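Local coordinates for protein eukaryotic translation initiation factor 4 gamma 5 (Trypanosoma cruzi, PDB 6OZU) that probably serves as a scaffold in translation initiation, its helical MIF4G domain being of the kind that in relatives docks the eIF4A helicase, at residues V70-I74 with I87-I91. Numbering follows the deposited sequence.
Sequences VVSLI and IRNAI
Ile-74 sets its CG2 methyl between two isoleucines of the facing helix. CG2 of Ile-74 lies 3.7 Å from CG2 of Ile-87. CD1 of Ile-91 is 4.0 Å from the same CG2 of Ile-74. The methyl is anti to the carbonyl carbon of Ile-74, while CG1 takes the hindered place between backbone N and C (chi1 61°). This is the close-packed, apolar side of the contact. One turn back, Val-70 meets Ile-91 tip to tip, CG1 to CD1 at 3.7 Å. Leu-73 reaches across with its CD1, and CD1 of Ile-87 lies more loosely against it at 4.1 Å. Ile-43, Ile-47, Ile-50 and Phe-51 of helix 40-53 close over this cluster, and Leu-30 and Ile-35 add to it beside Leu-73.

The other side is polar and only partly buried. There Arg-88 extends from CG to NE and brings its guanidinium over Ile-74. CB of Ile-74 lies 3.4 Å above one face, offset toward the rim. NH2 of Arg-88 donates to the carbonyl O of Ile-74 at 2.8 Å, a bent bond with an N-H...O angle of 143°. The donor sits well out of the carbonyl plane. NH1 bonds to the carbonyls of Ile-77 and Gly-84, so the arginine ties together the end of one helix, the connection and the start of the next. These bonds should hold the guanidinium firmly in place.

The axes of segments 70-74 and 87-91 come within 11.5 Å, with their directions 148° apart. Consecutive helices 63-76 and 82-112, packed nearly antiparallel across a short connection, form a helical hairpin, consistent with the HEAT-like all-helical fold of MIF4G domains.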
loop_
_atom_site.group_PDB
_atom_site.type_symbol
_atom_site.label_atom_id
_atom_site.label_comp_id
_atom_site.label_asym_id
_atom_site.label_seq_id
_atom_site.Cartn_x
_atom_site.Cartn_y
_atom_site.Cartn_z
ATOM N N VAL A 70 13.321 0.258 2.305
ATOM C CA VAL A 70 12.856 1.591 2.695
ATOM C C VAL A 70 12.823 1.686 4.234
ATOM O O VAL A 70 13.242 2.705 4.782
ATOM C CB VAL A 70 11.505 1.968 2.017
ATOM C CG1 VAL A 70 11.005 3.337 2.493
ATOM C CG2 VAL A 70 11.633 1.952 0.493
ATOM N N VAL A 71 12.384 0.601 4.921
ATOM C CA VAL A 71 12.362 0.514 6.395
ATOM C C VAL A 71 13.809 0.622 6.907
ATOM O O VAL A 71 14.077 1.372 7.850
ATOM C CB VAL A 71 11.672 -0.784 6.918
ATOM C CG1 VAL A 71 11.767 -0.892 8.445
ATOM C CG2 VAL A 71 10.222 -0.848 6.473
ATOM N N SER A 72 14.730 -0.111 6.243
ATOM C CA SER A 72 16.162 -0.167 6.529
ATOM C C SER A 72 16.800 1.233 6.433
ATOM O O SER A 72 17.562 1.643 7.321
ATOM C CB SER A 72 16.837 -1.140 5.567
ATOM O OG SER A 72 18.239 -1.190 5.763
ATOM N N LEU A 73 16.441 1.956 5.358
ATOM C CA LEU A 73 16.892 3.296 5.022
ATOM C C LEU A 73 16.466 4.315 6.081
ATOM O O LEU A 73 17.290 5.131 6.460
ATOM C CB LEU A 73 16.371 3.655 3.614
ATOM C CG LEU A 73 16.600 5.054 3.048
ATOM C CD1 LEU A 73 18.077 5.382 2.944
ATOM C CD2 LEU A 73 15.954 5.177 1.671
ATOM N N ILE A 74 15.221 4.245 6.592
ATOM C CA ILE A 74 14.757 5.172 7.637
ATOM C C ILE A 74 15.202 4.709 9.049
ATOM O O ILE A 74 15.208 5.511 9.983
ATOM C CB ILE A 74 13.245 5.541 7.566
ATOM C CG1 ILE A 74 12.324 4.339 7.711
ATOM C CG2 ILE A 74 12.924 6.335 6.293
ATOM C CD1 ILE A 74 10.944 4.744 8.172
ATOM N N ILE A 87 13.635 12.319 3.935
ATOM C CA ILE A 87 13.237 11.005 3.389
ATOM C C ILE A 87 11.789 10.702 3.754
ATOM O O ILE A 87 11.015 10.261 2.899
ATOM C CB ILE A 87 14.190 9.845 3.821
ATOM C CG1 ILE A 87 15.599 10.010 3.234
ATOM C CG2 ILE A 87 13.621 8.487 3.393
ATOM C CD1 ILE A 87 16.674 9.106 3.873
ATOM N N ARG A 88 11.438 10.941 5.031
ATOM C CA ARG A 88 10.110 10.722 5.601
ATOM C C ARG A 88 9.017 11.578 4.943
ATOM O O ARG A 88 7.927 11.080 4.674
ATOM C CB ARG A 88 10.150 10.918 7.116
ATOM C CG ARG A 88 10.762 9.720 7.826
ATOM C CD ARG A 88 11.211 10.063 9.222
ATOM N NE ARG A 88 11.660 8.875 9.938
ATOM C CZ ARG A 88 12.898 8.402 9.917
ATOM N NH1 ARG A 88 13.834 9.003 9.192
ATOM N NH2 ARG A 88 13.209 7.321 10.612
ATOM N N ASN A 89 9.324 12.829 4.636
ATOM C CA ASN A 89 8.399 13.729 3.955
ATOM C C ASN A 89 8.303 13.395 2.473
ATOM O O ASN A 89 7.258 13.653 1.873
ATOM C CB ASN A 89 8.776 15.188 4.202
ATOM C CG ASN A 89 8.513 15.604 5.624
ATOM O OD1 ASN A 89 7.380 15.558 6.132
ATOM N ND2 ASN A 89 9.562 15.984 6.310
ATOM N N ALA A 90 9.362 12.775 1.892
ATOM C CA ALA A 90 9.356 12.343 0.493
ATOM C C ALA A 90 8.479 11.087 0.344
ATOM O O ALA A 90 7.772 10.979 -0.658
ATOM C CB ALA A 90 10.765 12.084 0.005
ATOM N N ILE A 91 8.489 10.163 1.357
ATOM C CA ILE A 91 7.614 8.972 1.415
ATOM C C ILE A 91 6.146 9.435 1.522
ATOM O O ILE A 91 5.327 8.958 0.750
ATOM C CB ILE A 91 8.027 7.931 2.500
ATOM C CG1 ILE A 91 9.407 7.316 2.180
ATOM C CG2 ILE A 91 6.995 6.810 2.613
ATOM C CD1 ILE A 91 10.196 6.853 3.412
#